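2-C-methyl-D-erythritol 4-phosphate cytidylyltransferase (PDB 4KT7) probably catalyses transfer of a cytidylyl group from CTP to 2-C-methyl-D-erythritol 4-phosphate, releasing diphosphate, in the DXP route to isoprenoids. Local coordinates at residues R37-I42 / V112-S117; I125-L128 / A133-T136; S186-T191 / E198-D203. One frame throughout, in Å; residues are numbered along the deposited sequence. Where two conformers were deposited one is given.

In the fold
The three contacts follow one another along a single cytidylyltransferase chain, and none touches another. Contact 1 lies beside His109 and Asp110, in a loop that in relatives borders the CTP site; contact 2 closes the next helix against the central sheet; contact 3 is an aromatic cluster at the surface. Contacts 1 and 2 have centres 21 Å apart; their nearest atoms are about 7 Å apart, and helix 118-127 leads from the one toward the other. Contacts 1 and 3, 30 Å between centres, lie on opposite sides of the chain's centre. Contacts 2 and 3, with centres 19 Å apart, both have residues reaching the second subunit.

Contact 1. Residues R37-I42 / V112-S117; sequences RKVLEI and VRPFAS
This is apolar packing between the first turn of helix 39-48 and the loop that leads from strand 105-110 to helix 118-127. Val39 and Ile42, three residues apart and so on the same side of the helix, both meet the ring of Pro114. CG1 is the touching branch of Val39: with chi1 at 169° it stands anti to the backbone N and reaches Pro114 CG at 3.7 Å. The same methyl also rests on the loop backbone, with Val39 CG1 3.8 Å from Val112 CA. Ile42 meets the ring at Pro114 CB, which Val39 CG1 also reaches; Ile42 CB is 3.9 Å from Pro114 CB. Its CG2 methyl extends to the backbone, 3.5 Å from Pro114 O, a van der Waals contact. A type I turn from Arg113 to Ala116 presents the proline, and Phe115 folds back within it, its ring face lying over Pro114 CG. Polar bonds fix the loop around this apolar patch: Arg113 makes a salt bridge to Asp110, its O takes a bond from His109 NE2, and Ser117 OG caps Leu120 N at the start of helix 118-127. A loop after a central strand, packed against the first helix of the chain, fits the Rossmann-like nucleotidyltransferase fold, and its His-Asp-Gly-Val-Arg-Pro sequence corresponds to the IspD segment that borders the nucleotide site in relatives.

Contact 2. Residues I125-L128 / A133-T136; sequences INAL and AVIT
Val134 spreads both its methyls over Ala127, whose single CB sits against the fork of the valine. Val134 CG1 is the nearer branch, 3.5 Å from Ala127 CB, while Val134 CG2 follows at 3.7 Å from the same carbon. The fork faces the helix because CG1 stands anti to the backbone N of Val134 (chi1 -178°), which puts CG2 beside that N and next to the turn where the helix runs out. There Val134 CG2 also touches backbone, lying 3.8 Å from Ala127 C. A small residue at Ala127 brings the main chain close, and the CA atoms of Ala127 and Val134 are 6.5 Å apart. Leu128 adds a second contact. Its CB leaves to the side of the strand, but the end of the side chain bends back, bringing Leu128 CD2 to 3.9 Å from Val134 CG2, so this one valine methyl is shared between the alanine and the leucine. Polar bonds hold the turn: Leu128 N donates to Ile125 O over 2.9 Å, and the side-chain amide of Asn131 bonds through ND2 to Ala127 O. Thr124 and Val209 also touch Val134, and Ala170 touches Leu128. On the strand itself, Val134 pairs through its backbone with Ala170 of the antiparallel strand 168-172. Strands 105-110 and 133-139 both run antiparallel to 168-172, which lies between them, and so parallel to each other; helix 118-127 joins them in a beta-alpha-beta crossover, and this contact seals the final turn of that helix onto the face of the mixed sheet, as expected in a Rossmann-like alpha/beta fold.

Contact 3. Residues S186-T191 / E198-D203; sequences SEFKVT and EFFDRD
Phe188 and Phe199 have the nearest backbones of the two segments, with 7.9 Å between their CA atoms, a spacing filled by aromatic rings. The rings of Phe188 and Phe199 form an offset stack, their centroids 4.5 Å apart and their planes only 16° from parallel. The two slide past each other in opposite directions, so Phe199 CD1 comes over the centre of the Phe188 ring while Phe188 CB sits above the Phe199 centroid at 4.3 Å in a CH-pi contact. Phe200 joins at the edge: the CD2 and CE2 side of Phe188 is turned toward its face in an offset edge-to-face pair, centroids 5.6 Å apart and planes at 66°. Beyond the stack, Val190 CG1, beside its own backbone N, presses on Phe199 CE2 at 3.6 Å. Lys189 brings its backbone to the same place, with Lys189 O 3.6 Å from Phe199 CE2. With Phe199 cut back to an alanine, one face of the Phe188 ring would probably lose its stacking partner, and Val190 CG1 its nearest support in this contact. An ST turn ties the backbone at Phe188, Ser186 OG accepting from Phe188 N at 3.2 Å and also bonding to Tyr183 O. On the other segment a Schellman motif with Asp201 at C-prime ends the short helix, placing Phe199 and Phe200 at its close. The cluster thus joins the loop leaving helix 173-184 to the end of helix 196-199; Val190 also touches Arg88 and Glu89 of helix 88-97, and Glu198 bonds to Thr156 of the second subunit, next to that subunit's strand 153-155.

Contact 1. Residues R37-I42 / V112-S117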
ATOM      1  N   ARG A  37      14.488  12.819 -16.550  0.53 59.58           N
ATOM      2  CA  ARG A  37      15.613  12.977 -15.640  0.53 62.46           C
ATOM      3  C   ARG A  37      15.815  11.693 -14.834  0.53 56.65           C
ATOM      4  O   ARG A  37      14.846  11.059 -14.414  0.53 56.77           O
ATOM      5  CB  ARG A  37      15.370  14.173 -14.715  0.53 61.57           C
ATOM      6  CG  ARG A  37      16.608  14.707 -14.007  0.53 61.43           C
ATOM      7  CD  ARG A  37      16.453  16.198 -13.725  0.53 62.15           C
ATOM      8  NE  ARG A  37      15.065  16.547 -13.418  0.53 62.02           N
ATOM      9  CZ  ARG A  37      14.678  17.199 -12.327  0.53 60.81           C
ATOM     10  NH1 ARG A  37      15.574  17.583 -11.430  0.53 59.27           N
ATOM     11  NH2 ARG A  37      13.395  17.468 -12.131  0.53 57.80           N
ATOM     12  N   LYS A  38      17.074  11.305 -14.645  1.00 59.58           N
ATOM     13  CA  LYS A  38      17.409  10.119 -13.865  1.00 55.40           C
ATOM     14  C   LYS A  38      16.803  10.280 -12.471  1.00 53.88           C
ATOM     15  O   LYS A  38      16.886  11.359 -11.885  1.00 52.84           O
ATOM     16  CB  LYS A  38      18.927   9.948 -13.776  1.00 55.07           C
ATOM     17  CG  LYS A  38      19.603   9.684 -15.114  1.00 57.05           C
ATOM     18  CD  LYS A  38      21.115   9.592 -14.953  1.00 69.73           C
ATOM     19  CE  LYS A  38      21.845  10.546 -15.894  1.00 70.06           C
ATOM     20  NZ  LYS A  38      21.621  10.228 -17.326  1.00 74.19           N
ATOM     21  N   VAL A  39      16.167   9.230 -11.958  1.00 35.24           N
ATOM     22  CA  VAL A  39      15.483   9.318 -10.666  1.00 28.93           C
ATOM     23  C   VAL A  39      16.390   9.809  -9.542  1.00 35.08           C
ATOM     24  O   VAL A  39      15.973  10.608  -8.699  1.00 27.85           O
ATOM     25  CB  VAL A  39      14.805   7.988 -10.299  1.00 28.70           C
ATOM     26  CG1 VAL A  39      14.324   8.001  -8.858  1.00 32.16           C
ATOM     27  CG2 VAL A  39      13.643   7.719 -11.268  1.00 32.75           C
ATOM     28  N   LEU A  40      17.640   9.366  -9.546  1.00 33.94           N
ATOM     29  CA  LEU A  40      18.561   9.725  -8.477  1.00 32.84           C
ATOM     30  C   LEU A  40      18.856  11.220  -8.522  1.00 34.54           C
ATOM     31  O   LEU A  40      19.069  11.839  -7.483  1.00 34.70           O
ATOM     32  CB  LEU A  40      19.861   8.919  -8.579  1.00 34.02           C
ATOM     33  CG  LEU A  40      20.888   9.204  -7.481  1.00 31.12           C
ATOM     34  CD1 LEU A  40      20.292   8.954  -6.100  1.00 23.63           C
ATOM     35  CD2 LEU A  40      22.142   8.362  -7.683  1.00 37.73           C
ATOM     36  N   GLU A  41      18.858  11.797  -9.723  1.00 34.09           N
ATOM     37  CA  GLU A  41      19.134  13.223  -9.877  1.00 34.90           C
ATOM     38  C   GLU A  41      18.029  14.076  -9.273  1.00 30.70           C
ATOM     39  O   GLU A  41      18.298  15.105  -8.658  1.00 31.25           O
ATOM     40  CB  GLU A  41      19.304  13.594 -11.349  1.00 41.94           C
ATOM     41  CG  GLU A  41      20.645  13.242 -11.948  1.00 50.43           C
ATOM     42  CD  GLU A  41      20.783  13.781 -13.359  1.00 56.40           C
ATOM     43  OE1 GLU A  41      20.203  13.179 -14.290  1.00 63.49           O
ATOM     44  OE2 GLU A  41      21.450  14.822 -13.536  1.00 56.66           O
ATOM     45  N   ILE A  42      16.782  13.655  -9.452  1.00 34.65           N
ATOM     46  CA  ILE A  42      15.654  14.396  -8.892  1.00 33.62           C
ATOM     47  C   ILE A  42      15.755  14.368  -7.366  1.00 38.11           C
ATOM     48  O   ILE A  42      15.528  15.379  -6.687  1.00 37.35           O
ATOM     49  CB  ILE A  42      14.305  13.780  -9.346  1.00 40.30           C
ATOM     50  CG1 ILE A  42      14.235  13.728 -10.878  1.00 42.17           C
ATOM     51  CG2 ILE A  42      13.123  14.552  -8.767  1.00 42.21           C
ATOM     52  CD1 ILE A  42      13.201  12.768 -11.404  1.00 40.12           C
ATOM     53  N   VAL A 112      15.785   5.987  -4.827  1.00 26.43           N
ATOM     54  CA  VAL A 112      14.667   5.841  -5.762  1.00 29.02           C
ATOM     55  C   VAL A 112      13.319   6.351  -5.238  1.00 30.28           C
ATOM     56  O   VAL A 112      12.267   5.908  -5.715  1.00 26.67           O
ATOM     57  CB  VAL A 112      14.511   4.386  -6.280  1.00 32.82           C
ATOM     58  CG1 VAL A 112      15.739   3.971  -7.094  1.00 40.49           C
ATOM     59  CG2 VAL A 112      14.276   3.422  -5.125  1.00 24.62           C
ATOM     60  N   ARG A 113      13.349   7.256  -4.257  1.00 28.68           N
ATOM     61  CA  ARG A 113      12.147   7.974  -3.818  1.00 19.19           C
ATOM     62  C   ARG A 113      12.327   9.452  -4.139  1.00 18.84           C
ATOM     63  O   ARG A 113      12.652  10.257  -3.267  1.00 26.83           O
ATOM     64  CB  ARG A 113      11.868   7.772  -2.318  1.00 17.04           C
ATOM     65  CG  ARG A 113      11.435   6.349  -1.910  1.00 22.11           C
ATOM     66  CD  ARG A 113      11.046   6.270  -0.443  1.00 20.42           C
ATOM     67  NE  ARG A 113      10.695   4.907  -0.014  1.00 22.10           N
ATOM     68  CZ  ARG A 113       9.455   4.421   0.010  1.00 23.45           C
ATOM     69  NH1 ARG A 113       8.436   5.184  -0.365  1.00 20.78           N
ATOM     70  NH2 ARG A 113       9.233   3.171   0.407  1.00 22.13           N
ATOM     71  N   PRO A 114      12.137   9.817  -5.412  1.00 25.67           N
ATOM     72  CA  PRO A 114      12.499  11.151  -5.907  1.00 22.77           C
ATOM     73  C   PRO A 114      11.538  12.260  -5.491  1.00 25.51           C
ATOM     74  O   PRO A 114      11.872  13.440  -5.646  1.00 29.38           O
ATOM     75  CB  PRO A 114      12.439  10.973  -7.432  1.00 23.01           C
ATOM     76  CG  PRO A 114      11.386   9.913  -7.617  1.00 22.95           C
ATOM     77  CD  PRO A 114      11.609   8.951  -6.482  1.00 21.38           C
ATOM     78  N   PHE A 115      10.361  11.900  -4.985  1.00 26.34           N
ATOM     79  CA  PHE A 115       9.319  12.904  -4.796  1.00 23.40           C
ATOM     80  C   PHE A 115       9.156  13.419  -3.361  1.00 27.59           C
ATOM     81  O   PHE A 115       8.341  14.314  -3.126  1.00 27.57           O
ATOM     82  CB  PHE A 115       7.979  12.403  -5.351  1.00 27.41           C
ATOM     83  CG  PHE A 115       8.036  11.993  -6.802  1.00 32.20           C
ATOM     84  CD1 PHE A 115       8.676  12.789  -7.739  1.00 34.58           C
ATOM     85  CD2 PHE A 115       7.471  10.797  -7.220  1.00 35.21           C
ATOM     86  CE1 PHE A 115       8.729  12.410  -9.081  1.00 40.36           C
ATOM     87  CE2 PHE A 115       7.531  10.406  -8.558  1.00 35.68           C
ATOM     88  CZ  PHE A 115       8.156  11.220  -9.485  1.00 35.72           C
ATOM     89  N   ALA A 116       9.921  12.886  -2.410  1.00 27.10           N
ATOM     90  CA  ALA A 116       9.882  13.419  -1.039  1.00 25.39           C
ATOM     91  C   ALA A 116      10.188  14.917  -1.083  1.00 27.23           C
ATOM     92  O   ALA A 116      11.178  15.333  -1.673  1.00 28.23           O
ATOM     93  CB  ALA A 116      10.874  12.676  -0.122  1.00 16.71           C
ATOM     94  N   SER A 117       9.307  15.736  -0.515  1.00 22.75           N
ATOM     95  CA  SER A 117       9.484  17.180  -0.602  1.00 23.88           C
ATOM     96  C   SER A 117      10.580  17.576   0.355  1.00 23.63           C
ATOM     97  O   SER A 117      10.924  16.821   1.263  1.00 24.85           O
ATOM     98  CB  SER A 117       8.204  17.909  -0.194  1.00 21.53           C
ATOM     99  OG  SER A 117       7.923  17.631   1.180  1.00 24.92           O
TER

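Contact 2. Residues I125-L128 / A133-T136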
ATOM      1  N   ILE A 125      14.059  15.938  10.213  1.00 16.95           N
ATOM      2  CA  ILE A 125      15.170  16.497  10.994  1.00 18.69           C
ATOM      3  C   ILE A 125      14.688  17.160  12.306  1.00 25.20           C
ATOM      4  O   ILE A 125      15.246  16.919  13.387  1.00 17.31           O
ATOM      5  CB  ILE A 125      15.993  17.487  10.130  1.00 22.62           C
ATOM      6  CG1 ILE A 125      16.775  16.722   9.065  1.00 20.96           C
ATOM      7  CG2 ILE A 125      16.959  18.345  10.970  1.00 22.07           C
ATOM      8  CD1 ILE A 125      17.528  17.643   8.114  1.00 23.47           C
ATOM      9  N   ASN A 126      13.635  17.968  12.233  1.00 26.32           N
ATOM     10  CA  ASN A 126      13.124  18.631  13.436  1.00 20.12           C
ATOM     11  C   ASN A 126      12.593  17.670  14.505  1.00 19.32           C
ATOM     12  O   ASN A 126      12.572  18.014  15.682  1.00 17.69           O
ATOM     13  CB  ASN A 126      12.083  19.695  13.090  1.00 17.13           C
ATOM     14  CG  ASN A 126      12.707  20.915  12.429  1.00 37.72           C
ATOM     15  OD1 ASN A 126      13.922  21.142  12.532  1.00 29.99           O
ATOM     16  ND2 ASN A 126      11.884  21.709  11.752  1.00 29.10           N
ATOM     17  N   ALA A 127      12.175  16.470  14.112  1.00 18.29           N
ATOM     18  CA  ALA A 127      11.733  15.501  15.102  1.00 22.89           C
ATOM     19  C   ALA A 127      12.923  14.969  15.930  1.00 28.55           C
ATOM     20  O   ALA A 127      12.737  14.428  17.026  1.00 21.65           O
ATOM     21  CB  ALA A 127      10.981  14.363  14.440  1.00 22.81           C
ATOM     22  N   LEU A 128      14.143  15.140  15.414  1.00 20.21           N
ATOM     23  CA  LEU A 128      15.338  14.721  16.152  1.00 22.76           C
ATOM     24  C   LEU A 128      15.621  15.610  17.349  1.00 19.88           C
ATOM     25  O   LEU A 128      16.465  15.274  18.182  1.00 25.86           O
ATOM     26  CB  LEU A 128      16.567  14.695  15.252  1.00 15.74           C
ATOM     27  CG  LEU A 128      16.597  13.605  14.187  1.00 16.33           C
ATOM     28  CD1 LEU A 128      17.635  14.005  13.147  1.00 17.11           C
ATOM     29  CD2 LEU A 128      16.954  12.280  14.820  1.00 20.24           C
ATOM     30  N   ALA A 133      15.155   8.519  17.353  1.00 13.80           N
ATOM     31  CA  ALA A 133      14.834   7.793  16.132  1.00 16.57           C
ATOM     32  C   ALA A 133      13.534   8.345  15.585  1.00 18.38           C
ATOM     33  O   ALA A 133      12.603   8.609  16.347  1.00 14.63           O
ATOM     34  CB  ALA A 133      14.700   6.308  16.413  1.00 16.93           C
ATOM     35  N   VAL A 134      13.489   8.541  14.266  1.00 13.55           N
ATOM     36  CA  VAL A 134      12.361   9.176  13.603  1.00 13.71           C
ATOM     37  C   VAL A 134      12.135   8.437  12.283  1.00 14.76           C
ATOM     38  O   VAL A 134      13.088   8.180  11.559  1.00 12.01           O
ATOM     39  CB  VAL A 134      12.697  10.646  13.280  1.00 22.19           C
ATOM     40  CG1 VAL A 134      11.500  11.356  12.629  1.00 20.38           C
ATOM     41  CG2 VAL A 134      13.154  11.407  14.553  1.00 18.77           C
ATOM     42  N   ILE A 135      10.895   8.076  11.963  1.00 12.81           N
ATOM     43  CA  ILE A 135      10.620   7.507  10.634  1.00 11.84           C
ATOM     44  C   ILE A 135       9.450   8.223  10.001  1.00 16.41           C
ATOM     45  O   ILE A 135       8.655   8.839  10.706  1.00 14.10           O
ATOM     46  CB  ILE A 135      10.282   6.007  10.709  1.00 19.50           C
ATOM     47  CG1 ILE A 135       8.957   5.789  11.456  1.00 18.77           C
ATOM     48  CG2 ILE A 135      11.390   5.259  11.426  1.00 15.93           C
ATOM     49  CD1 ILE A 135       8.542   4.313  11.526  1.00 16.81           C
ATOM     50  N   THR A 136       9.348   8.173   8.669  1.00 12.50           N
ATOM     51  CA  THR A 136       8.208   8.779   7.974  1.00 16.69           C
ATOM     52  C   THR A 136       7.256   7.636   7.600  1.00 12.23           C
ATOM     53  O   THR A 136       7.717   6.564   7.229  1.00 17.66           O
ATOM     54  CB  THR A 136       8.652   9.523   6.703  1.00 16.14           C
ATOM     55  OG1 THR A 136       9.603   8.709   6.011  1.00 21.48           O
ATOM     56  CG2 THR A 136       9.306  10.830   7.059  1.00 16.39           C
TER

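Contact 3. Residues S186-T191 / E198-D203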
ATOM      1  N   SER A 186      24.525 -10.302  14.715  1.00 33.17           N
ATOM      2  CA  SER A 186      23.350 -11.127  15.012  1.00 30.52           C
ATOM      3  C   SER A 186      22.881 -11.951  13.821  1.00 35.46           C
ATOM      4  O   SER A 186      23.409 -11.828  12.710  1.00 33.59           O
ATOM      5  CB  SER A 186      22.189 -10.243  15.456  1.00 30.56           C
ATOM      6  OG  SER A 186      21.537  -9.664  14.327  1.00 29.09           O
ATOM      7  N   GLU A 187      21.868 -12.780  14.059  1.00 34.60           N
ATOM      8  CA  GLU A 187      21.224 -13.531  12.987  1.00 41.21           C
ATOM      9  C   GLU A 187      19.786 -13.044  12.728  1.00 37.70           C
ATOM     10  O   GLU A 187      18.959 -13.779  12.187  1.00 42.65           O
ATOM     11  CB  GLU A 187      21.256 -15.035  13.293  1.00 51.74           C
ATOM     12  CG  GLU A 187      22.652 -15.612  13.582  1.00 58.37           C
ATOM     13  CD  GLU A 187      23.500 -15.844  12.330  1.00 67.36           C
ATOM     14  OE1 GLU A 187      24.157 -16.907  12.237  1.00 73.42           O
ATOM     15  OE2 GLU A 187      23.534 -14.961  11.445  1.00 67.21           O
ATOM     16  N   PHE A 188      19.503 -11.802  13.121  1.00 30.05           N
ATOM     17  CA  PHE A 188      18.220 -11.160  12.865  1.00 35.07           C
ATOM     18  C   PHE A 188      18.121 -10.659  11.419  1.00 39.26           C
ATOM     19  O   PHE A 188      19.129 -10.256  10.814  1.00 32.12           O
ATOM     20  CB  PHE A 188      18.044  -9.948  13.793  1.00 35.71           C
ATOM     21  CG  PHE A 188      17.892 -10.302  15.254  1.00 41.90           C
ATOM     22  CD1 PHE A 188      17.095 -11.372  15.650  1.00 47.76           C
ATOM     23  CD2 PHE A 188      18.537  -9.554  16.232  1.00 38.57           C
ATOM     24  CE1 PHE A 188      16.946 -11.692  16.996  1.00 47.24           C
ATOM     25  CE2 PHE A 188      18.393  -9.870  17.581  1.00 42.58           C
ATOM     26  CZ  PHE A 188      17.598 -10.943  17.961  1.00 48.14           C
ATOM     27  N   LYS A 189      16.901 -10.666  10.881  1.00 37.05           N
ATOM     28  CA  LYS A 189      16.608  -9.980   9.623  1.00 32.91           C
ATOM     29  C   LYS A 189      15.579  -8.875   9.892  1.00 32.73           C
ATOM     30  O   LYS A 189      14.544  -9.125  10.503  1.00 37.59           O
ATOM     31  CB  LYS A 189      16.116 -10.981   8.572  1.00 37.12           C
ATOM     32  CG  LYS A 189      15.433 -12.212   9.163  1.00 49.09           C
ATOM     33  CD  LYS A 189      15.382 -13.371   8.166  1.00 57.40           C
ATOM     34  CE  LYS A 189      14.489 -14.510   8.674  1.00 61.41           C
ATOM     35  NZ  LYS A 189      14.652 -15.764   7.877  1.00 63.46           N
ATOM     36  N   VAL A 190      15.884  -7.645   9.479  1.00 35.58           N
ATOM     37  CA  VAL A 190      15.003  -6.520   9.759  1.00 36.67           C
ATOM     38  C   VAL A 190      14.243  -6.052   8.523  1.00 38.30           C
ATOM     39  O   VAL A 190      14.716  -6.202   7.393  1.00 31.40           O
ATOM     40  CB  VAL A 190      15.770  -5.312  10.355  1.00 38.67           C
ATOM     41  CG1 VAL A 190      16.515  -5.723  11.606  1.00 43.32           C
ATOM     42  CG2 VAL A 190      16.716  -4.727   9.328  1.00 32.83           C
ATOM     43  N   THR A 191      13.054  -5.497   8.746  1.00 44.83           N
ATOM     44  CA  THR A 191      12.275  -4.908   7.660  1.00 43.36           C
ATOM     45  C   THR A 191      12.829  -3.528   7.310  1.00 35.09           C
ATOM     46  O   THR A 191      12.778  -3.118   6.156  1.00 32.24           O
ATOM     47  CB  THR A 191      10.781  -4.790   8.016  1.00 47.86           C
ATOM     48  OG1 THR A 191      10.624  -4.029   9.229  1.00 48.07           O
ATOM     49  CG2 THR A 191      10.175  -6.168   8.191  1.00 54.68           C
ATOM     50  N   GLU A 198      13.399  -2.573  18.157  1.00 21.10           N
ATOM     51  CA  GLU A 198      12.607  -3.625  18.770  1.00 24.30           C
ATOM     52  C   GLU A 198      13.467  -4.836  19.044  1.00 19.57           C
ATOM     53  O   GLU A 198      13.374  -5.444  20.109  1.00 22.40           O
ATOM     54  CB  GLU A 198      11.423  -4.003  17.874  1.00 23.92           C
ATOM     55  CG  GLU A 198      10.391  -2.899  17.739  1.00 22.85           C
ATOM     56  CD  GLU A 198       9.451  -3.117  16.557  1.00 22.92           C
ATOM     57  OE1 GLU A 198       8.697  -4.131  16.547  1.00 22.52           O
ATOM     58  OE2 GLU A 198       9.469  -2.267  15.635  1.00 19.66           O
ATOM     59  N   PHE A 199      14.328  -5.190  18.100  1.00 18.80           N
ATOM     60  CA  PHE A 199      15.160  -6.382  18.291  1.00 20.66           C
ATOM     61  C   PHE A 199      16.117  -6.253  19.472  1.00 25.59           C
ATOM     62  O   PHE A 199      16.453  -7.237  20.127  1.00 26.82           O
ATOM     63  CB  PHE A 199      15.956  -6.708  17.027  1.00 23.77           C
ATOM     64  CG  PHE A 199      15.143  -7.392  15.973  1.00 30.24           C
ATOM     65  CD1 PHE A 199      14.524  -8.607  16.242  1.00 46.68           C
ATOM     66  CD2 PHE A 199      15.003  -6.835  14.712  1.00 32.65           C
ATOM     67  CE1 PHE A 199      13.761  -9.251  15.271  1.00 50.70           C
ATOM     68  CE2 PHE A 199      14.247  -7.474  13.734  1.00 42.12           C
ATOM     69  CZ  PHE A 199      13.622  -8.682  14.018  1.00 44.74           C
ATOM     70  N   PHE A 200      16.556  -5.039  19.758  1.00 17.21           N
ATOM     71  CA  PHE A 200      17.540  -4.898  20.828  1.00 22.07           C
ATOM     72  C   PHE A 200      16.968  -4.244  22.068  1.00 22.81           C
ATOM     73  O   PHE A 200      17.699  -3.686  22.868  1.00 20.97           O
ATOM     74  CB  PHE A 200      18.799  -4.207  20.313  1.00 18.61           C
ATOM     75  CG  PHE A 200      19.451  -4.966  19.205  1.00 28.85           C
ATOM     76  CD1 PHE A 200      20.028  -6.205  19.447  1.00 30.90           C
ATOM     77  CD2 PHE A 200      19.425  -4.488  17.906  1.00 29.22           C
ATOM     78  CE1 PHE A 200      20.609  -6.939  18.408  1.00 36.52           C
ATOM     79  CE2 PHE A 200      20.005  -5.218  16.866  1.00 27.74           C
ATOM     80  CZ  PHE A 200      20.592  -6.441  17.119  1.00 32.17           C
ATOM     81  N   ASP A 201      15.647  -4.333  22.208  1.00 18.71           N
ATOM     82  CA  ASP A 201      14.988  -4.024  23.466  1.00 18.00           C
ATOM     83  C   ASP A 201      15.201  -2.586  23.911  1.00 19.83           C
ATOM     84  O   ASP A 201      15.359  -2.315  25.099  1.00 24.49           O
ATOM     85  CB  ASP A 201      15.460  -5.007  24.533  1.00 18.42           C
ATOM     86  CG  ASP A 201      14.882  -6.397  24.320  1.00 25.53           C
ATOM     87  OD1 ASP A 201      13.823  -6.483  23.661  1.00 22.70           O
ATOM     88  OD2 ASP A 201      15.473  -7.388  24.799  1.00 23.38           O
ATOM     89  N   ARG A 202      15.238  -1.671  22.957  1.00 19.22           N
ATOM     90  CA  ARG A 202      15.435  -0.266  23.284  1.00 19.24           C
ATOM     91  C   ARG A 202      14.159   0.358  23.826  1.00 20.88           C
ATOM     92  O   ARG A 202      13.061   0.099  23.315  1.00 22.52           O
ATOM     93  CB  ARG A 202      15.907   0.506  22.052  1.00 16.49           C
ATOM     94  CG  ARG A 202      17.167  -0.054  21.463  1.00 29.22           C
ATOM     95  CD  ARG A 202      18.239  -0.176  22.525  1.00 23.55           C
ATOM     96  NE  ARG A 202      18.680   1.127  23.003  1.00 26.22           N
ATOM     97  CZ  ARG A 202      19.919   1.385  23.407  1.00 24.41           C
ATOM     98  NH1 ARG A 202      20.835   0.425  23.374  1.00 25.83           N
ATOM     99  NH2 ARG A 202      20.247   2.601  23.828  1.00 25.55           N
ATOM    100  N   ASP A 203      14.290   1.186  24.858  1.00 22.44           N
ATOM    101  CA  ASP A 203      13.131   1.927  25.328  1.00 21.79           C
ATOM    102  C   ASP A 203      13.069   3.320  24.725  1.00 21.28           C
ATOM    103  O   ASP A 203      12.120   4.066  24.986  1.00 37.93           O
ATOM    104  CB  ASP A 203      13.047   1.969  26.862  1.00 26.74           C
ATOM    105  CG  ASP A 203      14.123   2.830  27.489  1.00 29.52           C
ATOM    106  OD1 ASP A 203      15.106   3.185  26.795  1.00 24.50           O
ATOM    107  OD2 ASP A 203      13.982   3.142  28.698  1.00 36.16           O
TER